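Local coordinates for protein beta-galactoside alpha-2,6-sialyltransferase (PDB 2Z4T) that transfers sialic acid from a CMP-activated donor to galactoside acceptors such as lactose, forming an alpha-2,6 linkage, at residues 87-92 / 108-114; 145-151 / 165-171; 213-217 / 262-266; 280-284 / 307-311; 386-390 / 508-512. One frame throughout, in Å; residues are numbered along the deposited sequence.

Interaction 1 of 5, residues 87-92 / 108-114; sequences DEKYCF and VTLNVVA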
# COMPACT_ATOMS: atom_id res chain seq x y z
N ASP A 87 19.05 -15.90 -14.47
CA ASP A 87 17.95 -16.07 -15.40
C ASP A 87 18.47 -16.44 -16.78
O ASP A 87 19.52 -15.96 -17.21
CB ASP A 87 17.13 -14.78 -15.49
CG ASP A 87 16.47 -14.40 -14.15
OD1 ASP A 87 16.61 -15.16 -13.14
OD2 ASP A 87 15.81 -13.33 -14.11
N GLU A 88 17.71 -17.31 -17.46
CA GLU A 88 18.12 -17.86 -18.73
C GLU A 88 16.93 -18.34 -19.54
O GLU A 88 16.03 -18.98 -19.00
CB GLU A 88 19.10 -19.02 -18.51
CG GLU A 88 19.72 -19.48 -19.81
CD GLU A 88 20.58 -20.74 -19.70
OE1 GLU A 88 21.16 -21.10 -20.74
OE2 GLU A 88 20.65 -21.36 -18.61
N LYS A 89 16.96 -18.05 -20.84
CA LYS A 89 15.95 -18.54 -21.79
C LYS A 89 16.29 -19.93 -22.31
O LYS A 89 17.46 -20.22 -22.60
CB LYS A 89 15.74 -17.54 -22.95
CG LYS A 89 15.09 -16.20 -22.45
CD LYS A 89 14.89 -15.14 -23.54
CE LYS A 89 14.42 -13.79 -22.95
NZ LYS A 89 15.45 -13.22 -22.03
N TYR A 90 15.27 -20.78 -22.39
CA TYR A 90 15.37 -22.13 -22.96
C TYR A 90 14.41 -22.25 -24.14
O TYR A 90 13.28 -21.77 -24.06
CB TYR A 90 15.13 -23.21 -21.88
CG TYR A 90 16.34 -23.41 -21.01
CD1 TYR A 90 16.66 -22.51 -20.00
CD2 TYR A 90 17.22 -24.48 -21.24
CE1 TYR A 90 17.81 -22.66 -19.24
CE2 TYR A 90 18.37 -24.64 -20.48
CZ TYR A 90 18.66 -23.74 -19.49
OH TYR A 90 19.80 -23.91 -18.75
N CYS A 91 14.85 -22.89 -25.23
CA CYS A 91 14.05 -23.03 -26.44
C CYS A 91 13.79 -24.49 -26.80
O CYS A 91 14.67 -25.34 -26.68
CB CYS A 91 14.75 -22.41 -27.63
SG CYS A 91 15.39 -20.76 -27.41
N PHE A 92 12.58 -24.75 -27.29
CA PHE A 92 12.15 -26.08 -27.72
C PHE A 92 11.35 -25.96 -29.01
O PHE A 92 10.41 -25.16 -29.10
CB PHE A 92 11.33 -26.77 -26.61
CG PHE A 92 12.07 -26.90 -25.32
CD1 PHE A 92 11.97 -25.92 -24.34
CD2 PHE A 92 12.92 -27.98 -25.09
CE1 PHE A 92 12.68 -26.02 -23.14
CE2 PHE A 92 13.65 -28.08 -23.89
CZ PHE A 92 13.52 -27.10 -22.92
N VAL A 108 8.83 -22.80 -29.01
CA VAL A 108 8.51 -22.56 -27.59
C VAL A 108 9.69 -21.89 -26.90
O VAL A 108 10.81 -22.33 -27.01
CB VAL A 108 8.18 -23.89 -26.85
CG1 VAL A 108 8.04 -23.68 -25.31
CG2 VAL A 108 6.91 -24.50 -27.40
N THR A 109 9.41 -20.81 -26.18
CA THR A 109 10.42 -20.11 -25.40
C THR A 109 10.04 -20.10 -23.94
O THR A 109 8.96 -19.65 -23.57
CB THR A 109 10.61 -18.67 -25.89
OG1 THR A 109 11.14 -18.70 -27.21
CG2 THR A 109 11.63 -17.95 -25.05
N LEU A 110 10.92 -20.61 -23.10
CA LEU A 110 10.73 -20.56 -21.66
C LEU A 110 11.75 -19.58 -21.08
O LEU A 110 12.97 -19.81 -21.16
CB LEU A 110 10.84 -21.96 -21.03
CG LEU A 110 9.90 -23.04 -21.61
CD1 LEU A 110 10.06 -24.37 -20.88
CD2 LEU A 110 8.45 -22.63 -21.55
N ASN A 111 11.24 -18.48 -20.54
CA ASN A 111 12.04 -17.54 -19.76
C ASN A 111 12.05 -18.06 -18.33
O ASN A 111 11.03 -17.99 -17.61
CB ASN A 111 11.43 -16.12 -19.81
CG ASN A 111 10.93 -15.74 -21.22
OD1 ASN A 111 11.73 -15.60 -22.16
ND2 ASN A 111 9.60 -15.57 -21.37
N VAL A 112 13.20 -18.61 -17.93
CA VAL A 112 13.39 -19.08 -16.56
C VAL A 112 13.98 -17.96 -15.69
O VAL A 112 15.05 -17.41 -15.99
CB VAL A 112 14.28 -20.37 -16.46
CG1 VAL A 112 14.29 -20.88 -15.02
CG2 VAL A 112 13.78 -21.48 -17.42
N VAL A 113 13.27 -17.62 -14.61
CA VAL A 113 13.65 -16.48 -13.77
C VAL A 113 13.69 -16.95 -12.32
O VAL A 113 13.02 -17.93 -11.98
CB VAL A 113 12.66 -15.30 -13.92
CG1 VAL A 113 12.54 -14.85 -15.42
CG2 VAL A 113 11.27 -15.68 -13.37
N ALA A 114 14.48 -16.27 -11.49
CA ALA A 114 14.53 -16.61 -10.06
C ALA A 114 13.13 -16.62 -9.42
O ALA A 114 12.30 -15.74 -9.71
CB ALA A 114 15.44 -15.65 -9.32
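This is the antiparallel beta hairpin of strands 88-98 and 103-122, part of the immunoglobulin-like beta-sandwich. Backbone bonding comes first: the pairs E88-V112, Y90-L110 and F92-V108 are hydrogen-bonded in both directions, with Y90 N to L110 O and L110 N to Y90 O both 2.8 Å. Between them, at the non-hydrogen-bonded pairs K89-N111 and C91-T109, CA-H...O contacts fill in, such as C91 CA to V108 O at 3.4 Å.

Apolar contacts lie on the face carrying Y90, F92, V108, L110 and V112, the buried side. F92 CE1 sits 3.8 Å from L110 CD1, and Y90 CD1 4.0 Å from V112 CG2. The other face holds C91, disulfide-bonded to C61 on strand 52-61, and N111, whose amide reaches N31 of strand 26-35.

One polar side chain, that of D87, closes the open end of the hairpin. In a salt bridge with R193, it also accepts from the main chain: A114 N to D87 OD1 is 2.9 Å.

Interaction 2 of 5, residues 145-151 / 165-171; sequences AQRYIAW and NITSFAL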
# COMPACT_ATOMS: atom_id res chain seq x y z
N ALA A 145 6.04 -13.69 -9.43
CA ALA A 145 6.21 -13.36 -8.01
C ALA A 145 5.04 -13.88 -7.19
O ALA A 145 3.89 -13.84 -7.65
CB ALA A 145 6.37 -11.85 -7.81
N GLN A 146 5.35 -14.41 -6.00
CA GLN A 146 4.35 -14.77 -4.99
C GLN A 146 4.21 -13.59 -4.05
O GLN A 146 5.19 -12.89 -3.75
CB GLN A 146 4.81 -15.98 -4.16
CG GLN A 146 4.61 -17.36 -4.82
CD GLN A 146 3.15 -17.66 -5.21
OE1 GLN A 146 2.89 -18.30 -6.23
NE2 GLN A 146 2.19 -17.20 -4.40
N ARG A 147 3.00 -13.38 -3.53
CA ARG A 147 2.73 -12.20 -2.72
C ARG A 147 2.06 -12.54 -1.41
O ARG A 147 1.04 -13.24 -1.37
CB ARG A 147 1.92 -11.18 -3.52
CG ARG A 147 2.62 -10.78 -4.78
CD ARG A 147 1.93 -9.63 -5.51
NE ARG A 147 2.70 -9.35 -6.71
CZ ARG A 147 2.53 -9.99 -7.86
NH1 ARG A 147 1.57 -10.90 -7.99
NH2 ARG A 147 3.32 -9.71 -8.90
N TYR A 148 2.66 -12.05 -0.33
CA TYR A 148 2.17 -12.28 1.01
C TYR A 148 1.80 -10.93 1.60
O TYR A 148 2.60 -9.99 1.59
CB TYR A 148 3.26 -12.89 1.88
CG TYR A 148 3.73 -14.28 1.52
CD1 TYR A 148 3.04 -15.06 0.59
CD2 TYR A 148 4.84 -14.84 2.16
CE1 TYR A 148 3.48 -16.34 0.27
CE2 TYR A 148 5.27 -16.11 1.86
CZ TYR A 148 4.59 -16.86 0.92
OH TYR A 148 5.02 -18.12 0.61
N ILE A 149 0.58 -10.85 2.13
CA ILE A 149 0.11 -9.66 2.80
C ILE A 149 -0.27 -9.95 4.24
O ILE A 149 -0.67 -11.08 4.58
CB ILE A 149 -1.11 -9.04 2.07
CG1 ILE A 149 -2.34 -9.97 2.14
CG2 ILE A 149 -0.75 -8.66 0.64
CD1 ILE A 149 -3.62 -9.40 1.48
N ALA A 150 -0.11 -8.95 5.09
CA ALA A 150 -0.72 -8.99 6.41
C ALA A 150 -1.27 -7.60 6.58
O ALA A 150 -0.54 -6.67 6.93
CB ALA A 150 0.30 -9.33 7.48
N TRP A 151 -2.57 -7.47 6.29
CA TRP A 151 -3.26 -6.17 6.22
C TRP A 151 -4.38 -6.11 7.23
O TRP A 151 -5.03 -7.11 7.53
CB TRP A 151 -3.89 -5.95 4.84
CG TRP A 151 -2.95 -5.49 3.73
CD1 TRP A 151 -1.68 -5.00 3.86
CD2 TRP A 151 -3.24 -5.46 2.32
NE1 TRP A 151 -1.16 -4.68 2.63
CE2 TRP A 151 -2.09 -4.95 1.66
CE3 TRP A 151 -4.35 -5.82 1.54
CZ2 TRP A 151 -2.03 -4.78 0.27
CZ3 TRP A 151 -4.29 -5.67 0.15
CH2 TRP A 151 -3.14 -5.14 -0.46
N ASN A 165 -2.03 -13.47 -7.00
CA ASN A 165 -1.05 -14.37 -6.42
C ASN A 165 -0.76 -14.07 -4.94
O ASN A 165 0.40 -14.21 -4.47
CB ASN A 165 0.25 -14.23 -7.20
CG ASN A 165 0.48 -15.35 -8.17
OD1 ASN A 165 1.59 -15.53 -8.62
ND2 ASN A 165 -0.56 -16.13 -8.50
N ILE A 166 -1.79 -13.63 -4.23
CA ILE A 166 -1.70 -13.24 -2.82
C ILE A 166 -2.04 -14.42 -1.92
O ILE A 166 -3.00 -15.14 -2.18
CB ILE A 166 -2.68 -12.08 -2.49
CG1 ILE A 166 -2.19 -10.76 -3.08
CG2 ILE A 166 -2.89 -11.95 -0.99
CD1 ILE A 166 -3.28 -9.71 -3.24
N THR A 167 -1.24 -14.62 -0.87
CA THR A 167 -1.66 -15.36 0.31
C THR A 167 -1.73 -14.33 1.44
O THR A 167 -0.85 -13.48 1.56
CB THR A 167 -0.65 -16.44 0.71
OG1 THR A 167 -0.27 -17.19 -0.45
CG2 THR A 167 -1.23 -17.36 1.76
N SER A 168 -2.76 -14.44 2.28
CA SER A 168 -3.04 -13.47 3.33
C SER A 168 -2.75 -14.03 4.72
O SER A 168 -2.94 -15.22 4.96
CB SER A 168 -4.52 -13.08 3.26
OG SER A 168 -4.81 -12.07 4.21
N PHE A 169 -2.33 -13.17 5.64
CA PHE A 169 -2.01 -13.59 7.02
C PHE A 169 -2.59 -12.61 8.03
O PHE A 169 -2.57 -11.41 7.81
CB PHE A 169 -0.49 -13.70 7.22
CG PHE A 169 0.16 -14.74 6.36
CD1 PHE A 169 0.51 -15.98 6.90
CD2 PHE A 169 0.43 -14.48 5.01
CE1 PHE A 169 1.12 -16.96 6.11
CE2 PHE A 169 1.03 -15.44 4.20
CZ PHE A 169 1.38 -16.69 4.76
N ALA A 170 -3.11 -13.12 9.14
CA ALA A 170 -3.73 -12.26 10.13
C ALA A 170 -2.69 -11.57 11.02
O ALA A 170 -1.89 -12.24 11.68
CB ALA A 170 -4.74 -13.06 10.97
N LEU A 171 -2.70 -10.25 11.06
CA LEU A 171 -1.85 -9.48 11.97
C LEU A 171 -2.07 -9.86 13.45
O LEU A 171 -3.21 -10.01 13.89
CB LEU A 171 -2.12 -7.99 11.79
CG LEU A 171 -1.70 -7.41 10.45
CD1 LEU A 171 -2.43 -6.13 10.22
CD2 LEU A 171 -0.18 -7.21 10.39
O HOH W 1 1.15 -16.17 -2.25
O HOH W 2 -4.82 -9.13 9.20
O HOH W 3 -4.11 -9.96 5.81
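N165, I149 and F169 have the most surface covered here, and they mark out the run of parallel pairing between strands 146-151 and 166-168. N165 is where helix 158-164 ends: its positive phi closes a Schellman motif and turns the chain into the second strand. Its carbonyl starts the ladder, accepting from R147 N at 2.9 Å. Water 1 extends this end, donating to N165 O at 3.1 Å and lying 2.5 Å from T167 OG1.

I149 bonds through both its N and its O: the N donates to T167 O at 3.0 Å, and the O accepts from F169 N at 2.9 Å. Its side chain leans across the strands until CD1 is 3.6 Å from I166 CG2.

F169 turns an edge toward the face of Y148 in a T-shaped pair, centroids 5.5 Å apart and planes at 61°. Further along, L171 CD2 packs 3.6 Å from A150 CB.

The unit is a beta-alpha-beta crossover of the Rossmann-like N-terminal half of a GT-B fold. Strand 146-151 is flanked by strand 166-168 and strand 103-122. Helix 126-141 covers R147, I149 and W151, with W151 approaching T128 of a magnesium site; helix 178-190 covers Y148 and F169.

Interaction 3 of 5, residues 213-217 / 262-266; sequences LKELN and DVING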
# COMPACT_ATOMS: atom_id res chain seq x y z
N LEU A 213 13.68 -10.44 8.87
CA LEU A 213 15.06 -10.29 8.46
C LEU A 213 16.02 -11.13 9.29
O LEU A 213 17.07 -11.56 8.80
CB LEU A 213 15.46 -8.82 8.42
CG LEU A 213 14.80 -8.10 7.24
CD1 LEU A 213 14.95 -6.61 7.40
CD2 LEU A 213 15.38 -8.56 5.89
N LYS A 214 15.66 -11.42 10.54
CA LYS A 214 16.57 -12.21 11.31
C LYS A 214 16.50 -13.70 11.02
O LYS A 214 17.43 -14.42 11.31
CB LYS A 214 16.54 -11.86 12.79
CG LYS A 214 15.36 -12.25 13.57
CD LYS A 214 15.54 -11.71 15.01
CE LYS A 214 16.29 -12.71 15.91
NZ LYS A 214 16.23 -12.29 17.34
N GLU A 215 15.42 -14.14 10.39
CA GLU A 215 15.35 -15.50 9.85
C GLU A 215 16.10 -15.58 8.54
O GLU A 215 17.00 -16.40 8.40
CB GLU A 215 13.90 -15.94 9.63
CG GLU A 215 13.10 -16.09 10.90
CD GLU A 215 13.76 -17.01 11.90
OE1 GLU A 215 14.15 -18.14 11.52
OE2 GLU A 215 13.90 -16.58 13.08
N LEU A 216 15.74 -14.72 7.61
CA LEU A 216 16.35 -14.64 6.29
C LEU A 216 17.86 -14.39 6.29
O LEU A 216 18.58 -14.83 5.39
CB LEU A 216 15.65 -13.56 5.46
CG LEU A 216 14.23 -13.90 5.03
CD1 LEU A 216 13.68 -12.88 4.03
CD2 LEU A 216 14.20 -15.31 4.42
N ASN A 217 18.33 -13.66 7.30
CA ASN A 217 19.74 -13.34 7.43
C ASN A 217 20.68 -14.55 7.32
O ASN A 217 21.77 -14.43 6.76
CB ASN A 217 20.02 -12.61 8.75
CG ASN A 217 21.38 -11.95 8.76
OD1 ASN A 217 21.65 -11.02 7.98
ND2 ASN A 217 22.27 -12.44 9.63
N ASP A 262 22.80 -5.43 14.69
CA ASP A 262 23.01 -6.42 15.74
C ASP A 262 21.76 -7.21 16.10
O ASP A 262 21.85 -8.40 16.45
CB ASP A 262 23.58 -5.77 17.00
CG ASP A 262 25.02 -5.32 16.83
OD1 ASP A 262 25.69 -5.78 15.87
OD2 ASP A 262 25.47 -4.49 17.64
N VAL A 263 20.61 -6.54 16.05
CA VAL A 263 19.34 -7.19 16.32
C VAL A 263 19.05 -8.24 15.23
O VAL A 263 18.77 -9.40 15.54
CB VAL A 263 18.19 -6.14 16.46
CG1 VAL A 263 16.83 -6.80 16.34
CG2 VAL A 263 18.30 -5.38 17.77
N ILE A 264 19.16 -7.83 13.97
CA ILE A 264 18.99 -8.75 12.83
C ILE A 264 20.02 -9.91 12.83
O ILE A 264 19.65 -11.06 12.56
CB ILE A 264 18.99 -7.98 11.49
CG1 ILE A 264 17.73 -7.10 11.38
CG2 ILE A 264 19.06 -8.95 10.31
CD1 ILE A 264 17.77 -6.00 10.31
N ASN A 265 21.28 -9.62 13.15
CA ASN A 265 22.30 -10.66 13.33
C ASN A 265 22.08 -11.57 14.54
O ASN A 265 22.71 -12.61 14.65
CB ASN A 265 23.70 -10.04 13.44
CG ASN A 265 24.29 -9.68 12.10
OD1 ASN A 265 24.01 -10.33 11.10
ND2 ASN A 265 25.10 -8.63 12.07
N GLY A 266 21.23 -11.15 15.46
CA GLY A 266 20.95 -11.92 16.65
C GLY A 266 21.95 -11.67 17.75
O GLY A 266 21.84 -12.26 18.83
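Two helix ends meet here, one from helix 205-216 and one from helix 249-265, and they come very close: the CA atoms of K214 and I264 are 4.5 Å apart. The main chain itself makes part of the contact, with K214 CA forming a CA-H...O contact to I264 O at 3.5 Å. In the first segment N217 N still bonds back to L213 O at 2.9 Å. In the second, G266 leaves the helix with positive phi, its N reaching V263 O at 3.0 Å; a side chain at these backbone angles would jam against the carbonyl of N265.

Among the side chains I264 is the wedge. Its CG2 lies 4.1 Å from L213 CB and 3.6 Å from L213 O, so it packs on backbone as much as on side chain. K214 points its CB at the second helix and covers the carbonyls there, K214 CB being 3.2 Å from I264 O and K214 CD 4.0 Å from V263 O. At the surface, N217 ND2 gives a weak hydrogen bond to N265 OD1 at 3.1 Å. Beneath, W282 touches both L213 and I264.

Helix 205-216 lies on strand 222-230, L213 touching V224 and I227, and helix 249-265 packs against its end; this is helix-end packing in the GT-B N-terminal half, with helix 249-265 finished by a Schellman motif.

Interaction 4 of 5, residues 280-284 / 307-311; sequences YNWQK and LRDYI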
# COMPACT_ATOMS: atom_id res chain seq x y z
N TYR A 280 14.90 4.76 10.52
CA TYR A 280 15.57 5.44 9.42
C TYR A 280 16.98 4.91 9.12
O TYR A 280 17.86 5.66 8.74
CB TYR A 280 15.54 6.97 9.60
CG TYR A 280 14.11 7.48 9.62
CD1 TYR A 280 13.32 7.41 8.48
CD2 TYR A 280 13.53 7.99 10.80
CE1 TYR A 280 11.99 7.85 8.47
CE2 TYR A 280 12.22 8.44 10.82
CZ TYR A 280 11.45 8.36 9.64
OH TYR A 280 10.14 8.77 9.63
N ASN A 281 17.16 3.60 9.28
CA ASN A 281 18.43 2.96 8.93
C ASN A 281 18.30 1.82 7.92
O ASN A 281 19.32 1.23 7.54
CB ASN A 281 19.16 2.46 10.17
CG ASN A 281 20.02 3.52 10.79
OD1 ASN A 281 19.68 4.09 11.82
ND2 ASN A 281 21.14 3.81 10.15
N TRP A 282 17.07 1.52 7.46
CA TRP A 282 16.89 0.44 6.48
C TRP A 282 17.85 0.57 5.29
O TRP A 282 18.46 -0.41 4.87
CB TRP A 282 15.43 0.28 6.02
CG TRP A 282 14.49 -0.13 7.14
CD1 TRP A 282 13.42 0.58 7.62
CD2 TRP A 282 14.57 -1.32 7.93
NE1 TRP A 282 12.84 -0.10 8.66
CE2 TRP A 282 13.52 -1.27 8.87
CE3 TRP A 282 15.42 -2.43 7.93
CZ2 TRP A 282 13.30 -2.29 9.80
CZ3 TRP A 282 15.20 -3.44 8.87
CH2 TRP A 282 14.15 -3.36 9.79
N GLN A 283 17.99 1.79 4.80
CA GLN A 283 18.80 2.09 3.62
C GLN A 283 20.30 1.89 3.84
O GLN A 283 21.06 1.77 2.87
CB GLN A 283 18.54 3.53 3.14
CG GLN A 283 19.28 4.63 3.92
CD GLN A 283 18.70 4.91 5.30
OE1 GLN A 283 17.85 4.18 5.80
NE2 GLN A 283 19.18 5.98 5.93
N LYS A 284 20.73 1.88 5.10
CA LYS A 284 22.13 1.64 5.41
C LYS A 284 22.48 0.16 5.39
O LYS A 284 23.66 -0.19 5.38
CB LYS A 284 22.49 2.22 6.78
CG LYS A 284 22.38 3.73 6.88
CD LYS A 284 23.41 4.42 6.01
CE LYS A 284 22.91 5.78 5.59
NZ LYS A 284 24.01 6.67 5.18
N LEU A 307 18.92 14.45 8.80
CA LEU A 307 18.19 13.21 8.52
C LEU A 307 17.97 13.04 7.03
O LEU A 307 18.18 11.94 6.48
CB LEU A 307 16.85 13.14 9.28
CG LEU A 307 16.06 11.86 8.99
CD1 LEU A 307 16.80 10.65 9.50
CD2 LEU A 307 14.69 11.94 9.60
N ARG A 308 17.58 14.13 6.37
CA ARG A 308 17.46 14.15 4.92
C ARG A 308 18.77 13.70 4.23
O ARG A 308 18.72 12.84 3.34
CB ARG A 308 16.92 15.50 4.43
CG ARG A 308 17.77 16.20 3.41
CD ARG A 308 17.00 16.75 2.26
NE ARG A 308 16.72 18.18 2.40
CZ ARG A 308 17.62 19.16 2.48
NH1 ARG A 308 18.93 18.91 2.50
NH2 ARG A 308 17.21 20.42 2.57
N ASP A 309 19.91 14.24 4.66
CA ASP A 309 21.24 13.78 4.20
C ASP A 309 21.41 12.29 4.42
O ASP A 309 21.88 11.58 3.53
CB ASP A 309 22.40 14.45 4.97
CG ASP A 309 22.61 15.90 4.58
OD1 ASP A 309 21.95 16.35 3.61
OD2 ASP A 309 23.42 16.59 5.26
N TYR A 310 21.03 11.84 5.61
CA TYR A 310 21.28 10.47 6.04
C TYR A 310 20.48 9.45 5.24
O TYR A 310 21.00 8.37 4.92
CB TYR A 310 20.98 10.34 7.53
CG TYR A 310 21.48 9.06 8.15
CD1 TYR A 310 22.81 8.95 8.59
CD2 TYR A 310 20.64 7.96 8.30
CE1 TYR A 310 23.29 7.78 9.17
CE2 TYR A 310 21.10 6.79 8.88
CZ TYR A 310 22.43 6.70 9.32
OH TYR A 310 22.90 5.54 9.89
N ILE A 311 19.22 9.78 4.92
CA ILE A 311 18.42 8.91 4.06
C ILE A 311 18.92 8.98 2.61
O ILE A 311 18.78 8.01 1.85
CB ILE A 311 16.91 9.22 4.18
CG1 ILE A 311 16.45 9.00 5.62
CG2 ILE A 311 16.11 8.31 3.26
CD1 ILE A 311 15.16 9.65 6.00
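Y310 dominates the contact, and its t rotamer (chi1 -167°) is what carries the ring from helix 305-311 across to the 280-284 segment. K284 answers with m for both chi1 and chi2 and then extends, which lays its end over one face of that ring: CE is 3.9 Å and NZ 4.3 Å from the Y310 centroid, both 13° off the normal, a CH-pi contact joined to a cation-pi one. Q283 takes chi1 p and chi2 m, folding back so that NE2 donates twice, to Y310 O at 3.2 Å and to Y280 O at 3.1 Å within its own segment. Its OE1 makes a weak hydrogen bond to the hydroxyl of Y290.

Y280, with chi1 m, points into the apolar side of the contact. Its CB meets L307 CD1 at 3.9 Å, and its CD1 meets I311 CD1 at 3.8 Å, while L307 CD2 lies over a face of the ring. L240 of helix 234-243 touches both Y280 and L307.

The chemistry is therefore layered: a buried apolar floor, one amide tying together carbonyls from both segments, and a lysine over the tyrosine ring toward solvent, its charge placed where it meets pi electrons.

Interaction 5 of 5, residues 386-390 / 508-512; sequences INESS and TGVCI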
# COMPACT_ATOMS: atom_id res chain seq x y z
N ILE A 386 -22.89 23.62 7.98
CA ILE A 386 -24.18 23.61 7.27
C ILE A 386 -25.24 24.50 7.93
O ILE A 386 -26.37 24.57 7.45
CB ILE A 386 -24.77 22.17 7.14
CG1 ILE A 386 -25.43 21.72 8.47
CG2 ILE A 386 -23.70 21.19 6.60
CD1 ILE A 386 -25.89 20.24 8.53
N ASN A 387 -24.87 25.17 9.03
CA ASN A 387 -25.78 26.05 9.75
C ASN A 387 -25.43 27.54 9.50
O ASN A 387 -24.30 27.96 9.73
CB ASN A 387 -25.82 25.67 11.24
CG ASN A 387 -26.93 26.41 12.02
OD1 ASN A 387 -27.08 27.62 11.90
ND2 ASN A 387 -27.67 25.68 12.85
N GLU A 388 -26.39 28.31 9.02
CA GLU A 388 -26.14 29.72 8.69
C GLU A 388 -25.73 30.59 9.87
O GLU A 388 -25.06 31.62 9.68
CB GLU A 388 -27.36 30.35 8.02
CG GLU A 388 -27.68 29.72 6.67
CD GLU A 388 -28.69 30.52 5.88
OE1 GLU A 388 -28.49 31.76 5.74
OE2 GLU A 388 -29.69 29.93 5.41
N SER A 389 -26.11 30.18 11.08
CA SER A 389 -25.82 30.95 12.28
C SER A 389 -24.37 30.76 12.76
O SER A 389 -24.01 31.24 13.84
CB SER A 389 -26.81 30.59 13.39
OG SER A 389 -26.61 29.26 13.84
N SER A 390 -23.55 30.09 11.97
CA SER A 390 -22.11 29.96 12.27
C SER A 390 -21.20 30.73 11.31
O SER A 390 -21.46 30.77 10.10
CB SER A 390 -21.68 28.50 12.30
OG SER A 390 -20.25 28.39 12.31
N THR A 508 -28.18 23.09 19.71
CA THR A 508 -29.60 23.50 19.85
C THR A 508 -30.23 23.88 18.53
O THR A 508 -31.42 24.13 18.49
CB THR A 508 -29.78 24.73 20.77
OG1 THR A 508 -29.12 25.87 20.18
CG2 THR A 508 -29.24 24.47 22.20
N GLY A 509 -29.46 23.95 17.45
CA GLY A 509 -29.98 24.46 16.20
C GLY A 509 -29.56 25.90 15.94
O GLY A 509 -29.61 26.39 14.80
N VAL A 510 -29.15 26.61 17.00
CA VAL A 510 -28.52 27.91 16.81
C VAL A 510 -27.07 27.79 17.27
O VAL A 510 -26.79 27.16 18.31
CB VAL A 510 -29.29 29.05 17.56
CG1 VAL A 510 -28.76 30.43 17.14
CG2 VAL A 510 -30.82 28.96 17.33
N CYS A 511 -26.16 28.36 16.49
CA CYS A 511 -24.75 28.32 16.82
C CYS A 511 -24.35 29.41 17.84
O CYS A 511 -24.28 30.59 17.52
CB CYS A 511 -23.91 28.39 15.54
SG CYS A 511 -24.10 26.97 14.42
N ILE A 512 -24.12 29.00 19.08
CA ILE A 512 -23.83 29.91 20.18
C ILE A 512 -22.34 29.93 20.50
O ILE A 512 -21.74 28.88 20.72
CB ILE A 512 -24.64 29.52 21.44
CG1 ILE A 512 -26.13 29.71 21.17
CG2 ILE A 512 -24.19 30.35 22.64
CD1 ILE A 512 -27.04 29.04 22.17
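An Asx turn inside a type I beta turn docks here on the C-terminal disulfide loop, far from the annotated sites. N387, the first residue past helix 371-386, opens the turn: its OD1 accepts from S389 N at 2.9 Å, while S390 N bonds to N387 O at 3.2 Å. The same side chain reaches over to the loop, N387 ND2 donating to G509 O at 2.8 Å. S389 provides the second tie, its OG accepting from C511 N at 2.8 Å.

C511 points its CB at the turn. Its SG, disulfide-bonded to C506, lies 3.6 Å from S390 CB and 3.8 Å from N387 CG. G509, with positive phi, carries the loop into V510, after T508 OG1 has formed an ST turn with V510 N at 3.3 Å.

Since S389 OG also donates to N387 OD1 at 2.6 Å, the hydroxyl is used in both directions, so the bonds form one chain: C511 N to S389, S389 to N387, and N387 to G509 O.

From the N terminus the five contacts follow one another in series; none nests in or crosses another. Interaction 1 closes a hairpin of 15 intervening residues in the beta-sandwich, and its second strand, 103-122, runs on to pair with 146-151, so interaction 2, a 13-residue beta-alpha-beta closure, belongs to the same sheet. Interaction 3 spans 44 residues and interaction 4 spans 22, both among the helices of the N-terminal GT-B half; they touch where W282 packs on L213 and I264. Interaction 5 closes the longest loop, 117 residues, fastening the C-terminal tail to the other half of the enzyme, its centre about 71 Å from that of interaction 1.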